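Local coordinates for Ig domain protein, group 2 domain protein (Shewanella frigidimarina, PDB 6BG8), which adsorbs its bacterium onto ice and inhibits ice-crystal growth, this chain being the DUF3494 ice-binding domain of the longer adhesin, at residues I30-D34 against A233-A237; T136-G140 against G165-I171; F156-L162 against W184-T190; V191-N197 against N209-N215; V202-V208 against L220-Q226. All coordinates share one frame. Residue numbers count along the deposited sequence, not the author numbering.

Contact 1. Residues I30-D34 against A233-A237; sequences IVDGD and AVTKA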
# COMPACT_ATOMS: atom_id res chain seq x y z
N ILE A 30 -3.24 -5.72 11.91
CA ILE A 30 -3.04 -5.99 10.49
C ILE A 30 -3.56 -7.38 10.18
O ILE A 30 -3.36 -8.31 10.98
CB ILE A 30 -1.55 -5.84 10.10
CG1 ILE A 30 -1.02 -4.47 10.56
CG2 ILE A 30 -1.36 -6.00 8.59
CD1 ILE A 30 0.21 -4.56 11.39
N VAL A 31 -4.23 -7.53 9.04
CA VAL A 31 -4.98 -8.75 8.71
C VAL A 31 -4.76 -9.13 7.24
O VAL A 31 -4.74 -8.27 6.36
CB VAL A 31 -6.49 -8.56 8.98
CG1 VAL A 31 -7.25 -9.83 8.65
CG2 VAL A 31 -6.74 -8.16 10.42
N ASP A 32 -4.59 -10.43 7.00
CA ASP A 32 -4.71 -11.08 5.69
C ASP A 32 -3.55 -10.77 4.75
O ASP A 32 -3.66 -11.01 3.54
CB ASP A 32 -6.03 -10.72 5.00
CG ASP A 32 -7.24 -11.38 5.66
OD1 ASP A 32 -7.07 -12.39 6.37
OD2 ASP A 32 -8.37 -10.89 5.44
N GLY A 33 -2.44 -10.25 5.26
CA GLY A 33 -1.27 -10.02 4.43
C GLY A 33 -0.01 -10.17 5.25
O GLY A 33 -0.03 -10.14 6.48
N ASP A 34 1.10 -10.30 4.54
CA ASP A 34 2.43 -10.43 5.14
C ASP A 34 3.07 -9.06 5.35
O ASP A 34 2.67 -8.05 4.78
CB ASP A 34 3.33 -11.28 4.24
CG ASP A 34 2.87 -12.72 4.15
OD1 ASP A 34 2.32 -13.23 5.15
OD2 ASP A 34 3.05 -13.34 3.09
N ALA A 233 -5.89 -0.05 11.81
CA ALA A 233 -6.41 -1.31 11.30
C ALA A 233 -6.08 -1.39 9.82
O ALA A 233 -6.58 -0.58 9.03
CB ALA A 233 -7.91 -1.42 11.53
N VAL A 234 -5.26 -2.36 9.43
CA VAL A 234 -4.83 -2.53 8.05
C VAL A 234 -5.28 -3.90 7.59
O VAL A 234 -4.90 -4.92 8.18
CB VAL A 234 -3.31 -2.37 7.91
CG1 VAL A 234 -2.90 -2.57 6.46
CG2 VAL A 234 -2.87 -1.01 8.43
N THR A 235 -6.08 -3.94 6.53
CA THR A 235 -6.54 -5.20 5.95
C THR A 235 -6.07 -5.27 4.51
O THR A 235 -6.32 -4.35 3.73
CB THR A 235 -8.06 -5.30 6.01
OG1 THR A 235 -8.49 -5.20 7.38
CG2 THR A 235 -8.51 -6.63 5.41
N LYS A 236 -5.38 -6.36 4.17
CA LYS A 236 -4.92 -6.50 2.79
C LYS A 236 -6.10 -6.74 1.88
O LYS A 236 -7.00 -7.53 2.19
CB LYS A 236 -3.92 -7.66 2.66
CG LYS A 236 -3.32 -7.74 1.25
CD LYS A 236 -2.41 -8.94 1.09
CE LYS A 236 -2.99 -9.96 0.15
NZ LYS A 236 -4.23 -10.56 0.71
N ALA A 237 -6.10 -6.06 0.73
CA ALA A 237 -7.14 -6.27 -0.26
C ALA A 237 -7.05 -7.69 -0.81
O ALA A 237 -5.96 -8.21 -1.04
CB ALA A 237 -7.02 -5.24 -1.38
O HOH W 1 -8.77 -9.42 3.11
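Ile30 lays its side chain over Val234, with CG1 of Ile30 4.1 Å from CB of Val234. The two residues are partners in a parallel bridge of the beta-helix at the heart of the DUF3494 ice-binding domain. Here a strand near the start of the domain, 29-31, joins the last one, 233-236. The contact therefore ties together parts of the chain 199 residues apart. The next bridge pairs Val31 with Thr235, whose side chains lie on the other face of the sheet and are partly exposed. Ile30 and Val234 are buried, and Ile30 also touches Ala15 and Met16 of strand 14-18.

Two backbone hydrogen bonds set the register. Val31 N donates to Val234 O at 2.8 Å, and Lys236 N donates to Val31 O at 3.0 Å. After Val31 the first segment leaves the strand. Asp32 has a positive phi of 73°, and its OD1 is held by Asn62. The long side chain of Lys236 follows this bend. Its CD lies 3.7 Å from CA of Gly33, where a side chain on the glycine would clash. Its NZ donates to the backbone O of Asp32 at 2.9 Å, with a weak second bond to Ala237 O at 3.4 Å. On the outer side, one water donates to Asp32 OD2 at 2.8 Å and to Lys236 O at 2.7 Å.

Contact 2. Residues T136-G140 against G165-I171; sequences TLQTG and GAPGGDI. With PO4 (phosphate ion), chain H.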
# COMPACT_ATOMS: atom_id res chain seq x y z
N THR A 136 -3.88 16.61 -2.11
CA THR A 136 -4.49 16.46 -0.80
C THR A 136 -5.90 15.92 -0.94
O THR A 136 -6.58 16.14 -1.95
CB THR A 136 -4.51 17.80 -0.04
OG1 THR A 136 -5.02 18.83 -0.89
CG2 THR A 136 -3.09 18.16 0.41
N LEU A 137 -6.32 15.18 0.09
CA LEU A 137 -7.68 14.65 0.20
C LEU A 137 -8.14 15.06 1.59
O LEU A 137 -7.93 14.33 2.56
CB LEU A 137 -7.70 13.14 -0.00
CG LEU A 137 -8.95 12.33 0.36
CD1 LEU A 137 -10.23 13.02 -0.08
CD2 LEU A 137 -8.84 10.95 -0.27
N GLN A 138 -8.74 16.25 1.70
CA GLN A 138 -9.07 16.76 3.03
C GLN A 138 -10.36 17.58 3.10
O GLN A 138 -10.93 17.72 4.19
CB GLN A 138 -7.91 17.60 3.58
CG GLN A 138 -7.48 18.77 2.71
CD GLN A 138 -6.12 19.32 3.15
OE1 GLN A 138 -5.52 18.81 4.10
NE2 GLN A 138 -5.62 20.32 2.44
N THR A 139 -10.83 18.14 1.99
CA THR A 139 -12.04 18.95 2.10
C THR A 139 -13.29 18.11 2.32
O THR A 139 -14.33 18.66 2.68
CB THR A 139 -12.22 19.82 0.86
OG1 THR A 139 -12.33 18.99 -0.30
CG2 THR A 139 -11.05 20.77 0.70
N GLY A 140 -13.20 16.81 2.10
CA GLY A 140 -14.36 15.95 2.19
C GLY A 140 -13.98 14.56 1.75
O GLY A 140 -12.81 14.18 1.77
N GLY A 165 -6.48 14.11 5.17
CA GLY A 165 -6.58 14.65 6.51
C GLY A 165 -7.88 15.37 6.73
O GLY A 165 -8.83 15.27 5.94
N ALA A 166 -7.91 16.11 7.85
CA ALA A 166 -9.11 16.75 8.33
C ALA A 166 -9.46 17.97 7.47
O ALA A 166 -8.57 18.62 6.91
CB ALA A 166 -8.93 17.17 9.78
N PRO A 167 -10.75 18.33 7.37
CA PRO A 167 -11.91 17.72 8.05
C PRO A 167 -12.47 16.46 7.40
O PRO A 167 -13.26 15.76 8.03
CB PRO A 167 -12.95 18.83 7.99
CG PRO A 167 -12.65 19.51 6.69
CD PRO A 167 -11.13 19.54 6.63
N GLY A 168 -12.08 16.18 6.15
CA GLY A 168 -12.59 15.01 5.47
C GLY A 168 -11.59 13.88 5.45
O GLY A 168 -11.17 13.40 6.51
N GLY A 169 -11.21 13.44 4.26
CA GLY A 169 -10.13 12.50 4.09
C GLY A 169 -10.54 11.07 3.83
O GLY A 169 -9.66 10.22 3.60
N ASP A 170 -11.83 10.75 3.85
CA ASP A 170 -12.26 9.38 3.64
C ASP A 170 -12.38 9.06 2.16
O ASP A 170 -12.60 9.95 1.33
CB ASP A 170 -13.59 9.10 4.32
CG ASP A 170 -13.53 9.35 5.80
OD1 ASP A 170 -12.64 8.77 6.47
OD2 ASP A 170 -14.35 10.15 6.29
N ILE A 171 -12.20 7.78 1.84
CA ILE A 171 -12.46 7.24 0.51
C ILE A 171 -13.66 6.31 0.63
O ILE A 171 -13.69 5.42 1.49
CB ILE A 171 -11.23 6.50 -0.05
CG1 ILE A 171 -10.13 7.51 -0.40
CG2 ILE A 171 -11.60 5.66 -1.28
CD1 ILE A 171 -8.78 6.89 -0.59
P PO4 H . -4.97 14.94 10.42
O1 PO4 H . -5.21 15.90 9.28
O2 PO4 H . -4.15 15.61 11.50
O3 PO4 H . -4.18 13.73 9.94
O4 PO4 H . -6.32 14.51 10.97
O HOH W 2 -5.77 18.50 6.78
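Two neighbouring corners of the beta-helix meet here, where strand 135-137 and strand 162-164 run out into turns. The nearest CA atoms, those of Gly140 and Gly168, are 3.8 Å apart. Three backbone hydrogen bonds join the turns: Gly165 N to Leu137 O at 3.0 Å, Gly168 N to Gln138 O at 2.7 Å, and Gly169 N to Gly140 O at 3.1 Å. All three donors are glycines. A CB on Gly168 would clash with CA of Gly140, and the backbone angles of Gly169 call for glycine by themselves. A cis peptide bond before Pro167 helps shape the turn, and CD of Pro167 comes within 3.1 Å of Gln138 O.

In a beta-helix such turns lead the chain from one face to the next, and here the turns of two successive coils stack. Toward the interior, Leu137 CD2 packs on Ile171 CG1 at 3.7 Å, and Leu142 and Leu144 of strand 142-145 continue this apolar layer. On the solvent side a water donates to Gln138 OE1 at 2.7 Å and to Ala166 O at 2.8 Å. Ala166 N donates to O1 of a phosphate ion at 3.1 Å. The ion probably comes from the crystallisation liquor and is also held by Thr194 and Arg211.

Contact 3. Residues F156-L162 against W184-T190; sequences FTIGGNL and WRTAGKT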
# COMPACT_ATOMS: atom_id res chain seq x y z
N PHE A 156 -4.00 6.54 -9.48
CA PHE A 156 -3.60 7.91 -9.17
C PHE A 156 -2.09 7.94 -9.12
O PHE A 156 -1.47 7.20 -8.35
CB PHE A 156 -4.20 8.36 -7.85
CG PHE A 156 -5.69 8.38 -7.87
CD1 PHE A 156 -6.43 7.24 -7.56
CD2 PHE A 156 -6.37 9.53 -8.25
CE1 PHE A 156 -7.81 7.27 -7.61
CE2 PHE A 156 -7.74 9.55 -8.30
CZ PHE A 156 -8.46 8.42 -7.98
N THR A 157 -1.48 8.76 -9.98
CA THR A 157 -0.03 8.76 -10.11
C THR A 157 0.48 10.19 -9.99
O THR A 157 0.13 11.06 -10.78
CB THR A 157 0.39 8.09 -11.42
OG1 THR A 157 1.81 8.14 -11.53
CG2 THR A 157 -0.29 8.71 -12.65
N ILE A 158 1.31 10.42 -8.97
CA ILE A 158 1.47 11.74 -8.37
C ILE A 158 2.95 12.05 -8.24
O ILE A 158 3.71 11.27 -7.65
CB ILE A 158 0.79 11.80 -6.99
CG1 ILE A 158 -0.73 11.67 -7.17
CG2 ILE A 158 1.18 13.08 -6.23
CD1 ILE A 158 -1.52 11.40 -5.86
N GLY A 159 3.36 13.21 -8.78
CA GLY A 159 4.76 13.59 -8.78
C GLY A 159 5.27 14.16 -7.47
O GLY A 159 6.48 14.24 -7.27
N GLY A 160 4.36 14.55 -6.59
CA GLY A 160 4.75 14.98 -5.26
C GLY A 160 4.27 14.03 -4.18
O GLY A 160 4.38 12.80 -4.32
N ASN A 161 3.73 14.59 -3.11
CA ASN A 161 3.17 13.81 -2.01
C ASN A 161 1.67 13.60 -2.20
O ASN A 161 1.01 14.26 -3.01
CB ASN A 161 3.41 14.52 -0.68
CG ASN A 161 4.87 14.85 -0.43
OD1 ASN A 161 5.76 14.05 -0.71
ND2 ASN A 161 5.12 16.04 0.11
N LEU A 162 1.12 12.67 -1.41
CA LEU A 162 -0.32 12.48 -1.25
C LEU A 162 -0.63 12.52 0.24
O LEU A 162 -0.03 11.76 1.01
CB LEU A 162 -0.81 11.15 -1.84
CG LEU A 162 -2.25 10.72 -1.46
CD1 LEU A 162 -3.29 11.71 -1.97
CD2 LEU A 162 -2.58 9.31 -1.91
N TRP A 184 -2.33 3.87 -5.86
CA TRP A 184 -1.81 5.19 -5.56
C TRP A 184 -0.30 5.14 -5.71
O TRP A 184 0.36 4.33 -5.05
CB TRP A 184 -2.16 5.62 -4.13
CG TRP A 184 -3.62 5.60 -3.81
CD1 TRP A 184 -4.34 4.56 -3.28
CD2 TRP A 184 -4.55 6.67 -4.01
NE1 TRP A 184 -5.66 4.92 -3.14
CE2 TRP A 184 -5.81 6.21 -3.58
CE3 TRP A 184 -4.43 7.97 -4.51
CZ2 TRP A 184 -6.95 7.01 -3.65
CZ3 TRP A 184 -5.57 8.76 -4.57
CH2 TRP A 184 -6.81 8.28 -4.14
N ARG A 185 0.25 6.02 -6.54
CA ARG A 185 1.70 6.06 -6.78
C ARG A 185 2.17 7.47 -6.49
O ARG A 185 1.74 8.41 -7.16
CB ARG A 185 2.02 5.68 -8.23
CG ARG A 185 3.49 5.41 -8.56
CD ARG A 185 4.35 6.69 -8.63
NE ARG A 185 3.91 7.66 -9.63
CZ ARG A 185 4.68 8.65 -10.09
NH1 ARG A 185 5.93 8.78 -9.66
NH2 ARG A 185 4.20 9.50 -10.99
N THR A 186 3.07 7.63 -5.53
CA THR A 186 3.64 8.94 -5.24
C THR A 186 5.15 8.90 -5.43
O THR A 186 5.81 7.97 -4.96
CB THR A 186 3.30 9.43 -3.82
OG1 THR A 186 3.81 8.50 -2.85
CG2 THR A 186 1.79 9.57 -3.65
N ALA A 187 5.69 9.90 -6.13
CA ALA A 187 7.14 10.08 -6.16
C ALA A 187 7.65 10.61 -4.83
O ALA A 187 8.83 10.43 -4.51
CB ALA A 187 7.54 11.03 -7.29
N GLY A 188 6.79 11.25 -4.05
CA GLY A 188 7.06 11.62 -2.68
C GLY A 188 6.44 10.64 -1.72
O GLY A 188 6.33 9.44 -2.00
N LYS A 189 6.04 11.14 -0.56
CA LYS A 189 5.47 10.27 0.46
C LYS A 189 3.95 10.24 0.37
O LYS A 189 3.32 11.12 -0.22
CB LYS A 189 5.89 10.74 1.85
CG LYS A 189 5.32 12.09 2.25
CD LYS A 189 5.75 12.45 3.67
CE LYS A 189 5.35 13.88 4.01
NZ LYS A 189 5.92 14.34 5.32
N THR A 190 3.37 9.21 0.98
CA THR A 190 1.93 9.13 1.18
C THR A 190 1.62 9.18 2.67
O THR A 190 2.19 8.42 3.46
CB THR A 190 1.36 7.84 0.56
OG1 THR A 190 1.51 7.88 -0.87
CG2 THR A 190 -0.13 7.70 0.89
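Strands 156-158 and 184-186 run parallel, their axes 4.7 Å apart and 5° from alignment. Arg185 N donates to Phe156 O at 2.8 Å, Ile158 N to Arg185 O at 2.7 Å, and Ala187 N to Ile158 O at 2.8 Å. Both segments then turn together. Gly188 N donates to Gly160 O at 2.9 Å, and Leu162 N to Lys189 O at 2.9 Å, which resumes the pairing on the next sheet. At the corner the side chain of Asn161 takes part too, its OD1 accepting from Lys189 N at 2.9 Å.

This is the stacking of successive coils of a parallel beta-helix, in which equivalent residues lie over one another. Phe156 and the six-membered ring of Trp184 form an offset stack inside, with centroids 4.2 Å apart and planes at 13°. Tyr129 meets the Phe156 ring as well. Leu162 CD2 reaches CE3 of Trp184 at 3.5 Å, so a residue after the bend packs on one before it. On the other face of the sheet, Arg185 donates from NH2 and NE to Thr157 OG1, at 2.8 and 2.9 Å. Its NH1 binds Tyr99 of helix 84-103, which lies along this side of the beta-helix.

Contact 4. Residues V191-N197 against N209-N215; sequences VIGTNTN and NVRTGAN. With PO4 (phosphate ion), chain H.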
# COMPACT_ATOMS: atom_id res chain seq x y z
N VAL A 191 0.75 10.11 3.05
CA VAL A 191 0.38 10.34 4.45
C VAL A 191 -1.13 10.20 4.55
O VAL A 191 -1.87 10.89 3.83
CB VAL A 191 0.85 11.72 4.93
CG1 VAL A 191 0.44 11.95 6.37
CG2 VAL A 191 2.36 11.87 4.77
N ILE A 192 -1.59 9.31 5.42
CA ILE A 192 -3.00 9.00 5.57
C ILE A 192 -3.49 9.58 6.90
O ILE A 192 -2.91 9.31 7.95
CB ILE A 192 -3.22 7.48 5.49
CG1 ILE A 192 -2.85 7.02 4.07
CG2 ILE A 192 -4.66 7.11 5.82
CD1 ILE A 192 -2.74 5.51 3.90
N GLY A 193 -4.56 10.40 6.84
CA GLY A 193 -4.92 11.22 7.98
C GLY A 193 -5.57 10.46 9.12
O GLY A 193 -6.12 9.37 8.94
N THR A 194 -5.49 11.05 10.32
CA THR A 194 -6.04 10.43 11.52
C THR A 194 -7.49 10.03 11.32
O THR A 194 -8.29 10.79 10.76
CB THR A 194 -5.95 11.36 12.73
OG1 THR A 194 -6.76 12.52 12.51
CG2 THR A 194 -4.51 11.79 13.02
N ASN A 195 -7.83 8.82 11.76
CA ASN A 195 -9.21 8.35 11.84
C ASN A 195 -9.94 8.42 10.51
O ASN A 195 -11.16 8.56 10.48
CB ASN A 195 -9.97 9.14 12.91
CG ASN A 195 -9.31 9.05 14.25
OD1 ASN A 195 -9.13 7.96 14.79
ND2 ASN A 195 -8.91 10.18 14.78
N THR A 196 -9.21 8.31 9.40
CA THR A 196 -9.85 8.23 8.09
C THR A 196 -10.01 6.78 7.65
O THR A 196 -9.41 5.86 8.21
CB THR A 196 -9.05 9.00 7.02
OG1 THR A 196 -7.74 8.42 6.88
CG2 THR A 196 -8.93 10.48 7.37
N ASN A 197 -10.83 6.59 6.62
CA ASN A 197 -11.01 5.31 5.95
C ASN A 197 -10.38 5.42 4.57
O ASN A 197 -10.84 6.22 3.75
CB ASN A 197 -12.49 4.94 5.82
CG ASN A 197 -13.18 4.78 7.16
OD1 ASN A 197 -12.63 4.20 8.09
ND2 ASN A 197 -14.41 5.28 7.25
N ASN A 209 3.19 7.15 5.83
CA ASN A 209 2.92 7.46 7.23
C ASN A 209 1.41 7.42 7.43
O ASN A 209 0.70 8.29 6.94
CB ASN A 209 3.48 8.83 7.62
CG ASN A 209 4.96 9.00 7.23
OD1 ASN A 209 5.36 10.08 6.78
ND2 ASN A 209 5.75 7.96 7.42
N VAL A 210 0.93 6.41 8.16
CA VAL A 210 -0.49 6.27 8.47
C VAL A 210 -0.71 6.84 9.86
O VAL A 210 -0.10 6.39 10.83
CB VAL A 210 -0.94 4.80 8.39
CG1 VAL A 210 -2.47 4.72 8.40
CG2 VAL A 210 -0.35 4.13 7.14
N ARG A 211 -1.59 7.84 9.96
CA ARG A 211 -1.71 8.60 11.19
C ARG A 211 -2.78 7.98 12.09
O ARG A 211 -3.54 7.10 11.68
CB ARG A 211 -1.99 10.07 10.87
CG ARG A 211 -0.75 10.73 10.23
CD ARG A 211 -1.03 12.05 9.56
NE ARG A 211 -1.57 13.06 10.46
CZ ARG A 211 -0.83 13.80 11.29
NH1 ARG A 211 0.48 13.62 11.36
NH2 ARG A 211 -1.42 14.71 12.05
N THR A 212 -2.80 8.43 13.34
CA THR A 212 -3.54 7.83 14.45
C THR A 212 -4.93 7.35 14.05
O THR A 212 -5.78 8.15 13.65
CB THR A 212 -3.65 8.86 15.58
OG1 THR A 212 -2.40 9.55 15.72
CG2 THR A 212 -3.98 8.17 16.88
N GLY A 213 -5.18 6.05 14.17
CA GLY A 213 -6.53 5.52 14.08
C GLY A 213 -7.08 5.32 12.68
O GLY A 213 -8.21 4.82 12.56
N ALA A 214 -6.34 5.66 11.63
CA ALA A 214 -6.85 5.44 10.28
C ALA A 214 -7.04 3.95 10.00
O ALA A 214 -6.35 3.09 10.56
CB ALA A 214 -5.90 6.05 9.25
N ASN A 215 -8.03 3.67 9.15
CA ASN A 215 -8.35 2.32 8.68
C ASN A 215 -7.92 2.20 7.22
O ASN A 215 -8.36 2.98 6.38
CB ASN A 215 -9.85 2.06 8.82
CG ASN A 215 -10.23 0.62 8.56
OD1 ASN A 215 -10.07 0.11 7.46
ND2 ASN A 215 -10.73 -0.05 9.60
P PO4 H . -4.97 14.94 10.42
O1 PO4 H . -5.21 15.90 9.28
O2 PO4 H . -4.15 15.61 11.50
O3 PO4 H . -4.18 13.73 9.94
O4 PO4 H . -6.32 14.51 10.97
O HOH W 3 -11.05 5.95 14.09
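Arg211 has chi1 at m, chi2 at t and chi3 at p. This bends its side chain along Val191, with CD of Arg211 3.5 Å from CG1 of Val191. The guanidinium ends at a phosphate ion, NE donating to O3 at 2.7 Å and NH2 to O2 at 2.9 Å. Thr194, with chi1 at p, gives OG1 to O4 of the phosphate at 2.6 Å. Thr196, also p, turns OG1 back to Gly193 O at 2.8 Å within its type II turn.

A second type II turn, Arg211 to Ala214, stacks on the first. Asn195 N donates to Thr212 O at 2.9 Å. Ile192 packs inward on Ala214, its CG2 3.8 Å from CB. Thr212 to Asn215 form the T-A/G-X-T/N motif, assigned to ice binding by similarity. The OG1 of Thr212 bonds to Asp230. Arg211 and Thr194 together make an anion-binding spot at the turns; the phosphate probably comes from the crystallisation liquor and does not identify a natural ligand.

Contact 5. Residues V202-V208 against L220-Q226; sequences VFAWSEV and LFAVTDQ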
# COMPACT_ATOMS: atom_id res chain seq x y z
N VAL A 202 -0.96 1.43 -2.02
CA VAL A 202 -0.11 2.61 -1.99
C VAL A 202 1.31 2.21 -2.37
O VAL A 202 1.91 1.35 -1.72
CB VAL A 202 -0.14 3.27 -0.60
CG1 VAL A 202 0.77 4.49 -0.56
CG2 VAL A 202 -1.56 3.66 -0.23
N PHE A 203 1.85 2.81 -3.43
CA PHE A 203 3.24 2.67 -3.84
C PHE A 203 3.92 4.03 -3.69
O PHE A 203 3.96 4.83 -4.62
CB PHE A 203 3.35 2.17 -5.29
CG PHE A 203 2.87 0.76 -5.48
CD1 PHE A 203 1.51 0.47 -5.52
CD2 PHE A 203 3.79 -0.27 -5.66
CE1 PHE A 203 1.07 -0.83 -5.71
CE2 PHE A 203 3.35 -1.57 -5.85
CZ PHE A 203 1.99 -1.85 -5.88
N ALA A 204 4.45 4.29 -2.49
CA ALA A 204 5.17 5.53 -2.22
C ALA A 204 6.65 5.31 -2.48
O ALA A 204 7.23 4.33 -1.99
CB ALA A 204 4.96 5.98 -0.78
N TRP A 205 7.26 6.20 -3.26
CA TRP A 205 8.69 6.04 -3.53
C TRP A 205 9.50 6.16 -2.25
O TRP A 205 10.45 5.40 -2.04
CB TRP A 205 9.17 7.08 -4.55
CG TRP A 205 10.64 6.94 -4.80
CD1 TRP A 205 11.64 7.75 -4.32
CD2 TRP A 205 11.29 5.92 -5.56
NE1 TRP A 205 12.86 7.29 -4.76
CE2 TRP A 205 12.68 6.17 -5.52
CE3 TRP A 205 10.83 4.81 -6.28
CZ2 TRP A 205 13.61 5.36 -6.17
CZ3 TRP A 205 11.76 4.00 -6.94
CH2 TRP A 205 13.13 4.28 -6.87
N SER A 206 9.14 7.11 -1.38
CA SER A 206 9.86 7.30 -0.14
C SER A 206 9.23 6.51 1.00
O SER A 206 9.62 5.37 1.24
CB SER A 206 9.93 8.79 0.22
OG SER A 206 8.66 9.39 0.10
N GLU A 207 8.25 7.10 1.70
CA GLU A 207 7.68 6.47 2.89
C GLU A 207 6.17 6.62 2.90
O GLU A 207 5.60 7.49 2.24
CB GLU A 207 8.27 7.09 4.17
CG GLU A 207 8.07 8.59 4.31
CD GLU A 207 8.68 9.17 5.59
OE1 GLU A 207 8.53 8.54 6.66
OE2 GLU A 207 9.30 10.25 5.52
N VAL A 208 5.52 5.77 3.70
CA VAL A 208 4.09 5.86 3.98
C VAL A 208 3.92 6.10 5.47
O VAL A 208 4.46 5.34 6.29
CB VAL A 208 3.34 4.58 3.56
CG1 VAL A 208 1.84 4.73 3.81
CG2 VAL A 208 3.63 4.22 2.10
N LEU A 220 0.33 -1.27 1.64
CA LEU A 220 1.20 -0.13 1.91
C LEU A 220 2.64 -0.48 1.56
O LEU A 220 3.27 -1.29 2.25
CB LEU A 220 1.09 0.29 3.38
CG LEU A 220 -0.34 0.64 3.81
CD1 LEU A 220 -0.41 0.86 5.31
CD2 LEU A 220 -0.84 1.87 3.05
N PHE A 221 3.17 0.13 0.50
CA PHE A 221 4.53 -0.10 0.02
C PHE A 221 5.34 1.18 0.13
O PHE A 221 4.91 2.23 -0.36
CB PHE A 221 4.56 -0.56 -1.45
CG PHE A 221 3.87 -1.88 -1.71
CD1 PHE A 221 4.51 -3.07 -1.44
CD2 PHE A 221 2.60 -1.92 -2.28
CE1 PHE A 221 3.88 -4.28 -1.69
CE2 PHE A 221 1.97 -3.13 -2.53
CZ PHE A 221 2.62 -4.31 -2.24
N ALA A 222 6.53 1.09 0.73
CA ALA A 222 7.50 2.18 0.71
C ALA A 222 8.73 1.68 -0.03
O ALA A 222 9.46 0.82 0.47
CB ALA A 222 7.84 2.64 2.13
N VAL A 223 8.96 2.19 -1.25
CA VAL A 223 9.96 1.59 -2.12
C VAL A 223 11.37 1.79 -1.57
O VAL A 223 12.20 0.87 -1.63
CB VAL A 223 9.83 2.13 -3.55
CG1 VAL A 223 10.92 1.53 -4.44
CG2 VAL A 223 8.44 1.82 -4.12
N THR A 224 11.67 2.98 -1.05
CA THR A 224 13.03 3.27 -0.60
C THR A 224 13.16 3.58 0.88
O THR A 224 14.29 3.67 1.37
CB THR A 224 13.65 4.44 -1.39
OG1 THR A 224 12.98 5.66 -1.08
CG2 THR A 224 13.58 4.17 -2.88
N ASP A 225 12.07 3.76 1.62
CA ASP A 225 12.22 4.03 3.04
C ASP A 225 11.29 3.16 3.87
O ASP A 225 11.49 1.95 3.93
CB ASP A 225 12.01 5.52 3.34
CG ASP A 225 12.51 5.91 4.72
OD1 ASP A 225 13.23 5.11 5.36
OD2 ASP A 225 12.16 7.02 5.18
N GLN A 226 10.27 3.75 4.49
CA GLN A 226 9.61 3.08 5.61
C GLN A 226 8.10 3.20 5.53
O GLN A 226 7.55 4.13 4.94
CB GLN A 226 10.08 3.66 6.95
CG GLN A 226 9.70 5.12 7.14
CD GLN A 226 10.17 5.68 8.46
OE1 GLN A 226 10.67 4.95 9.31
NE2 GLN A 226 10.02 6.99 8.64
O HOH W 4 11.60 8.98 3.40
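Backbone hydrogen bonds pair strands 202-204 and 220-222, parallel neighbours in the beta-helix with axes 4.9 Å apart at 12°. Phe221 N donates to Val202 O at 2.8 Å, Ala204 N to Phe221 O at 3.0 Å, and Val223 N to Ala204 O at 2.8 Å. Beyond the corner, Val208 N donates to Gln226 O at 2.9 Å, so the pairing resumes on the next sheet.

Aromatic contacts lie on the side facing helix 84-103. Phe203 and Phe221 form an offset stack with centroids 4.6 Å apart and planes at 26°. Leu102 of the helix touches Phe203, and Leu95 touches Phe221. At the corner, Thr224 CG2 makes a CH-pi contact 3.7 Å from the centroid of the six-membered ring of Trp205.

Apolar contacts fill the inner face. Leu220 CD2 lies 3.8 Å from Val202 CG2 and 4.0 Å from Val208 CG1.

Polar side chains gather at the bend. Thr224 OG1 donates to Trp205 O at 2.7 Å, and Gln226 NE2 to Glu207 OE1 at 2.9 Å. Glu207 OE1 also accepts from Asn209. Glu207 OE1 and Asp225 OD2 are like charges 4.2 Å apart, and a water donates to Asp225 OD2 at 2.7 Å. The chemistry thus differs from place to place: aliphatic on the inner face, aromatic against helix 84-103, and mixed apolar and polar at the corner.

How the contacts relate
The five contacts join coils of one beta-helix. Contacts 3 and 5 lie on the same sheet and their corners stack, with centres 10 Å apart; Phe203 N meets Trp184 O at 2.7 Å. Contact 4 takes up the chain where 184-190 of contact 3 and 202-208 of contact 5 end. Its inner face meets that of contact 5, Val210 CG2 lying 3.7 Å from Leu220 CD1. Contacts 2 and 4 touch the same phosphate, and Asp170 OD1 lies 2.8 Å from Asn197 N. The putative ice-binding Thr212 sits in contact 4; Gly165 of contact 2 lies about 11 Å from its side chain. Contact 1 encloses all the others along the chain and touches contact 4 through Ala233 and Asn215.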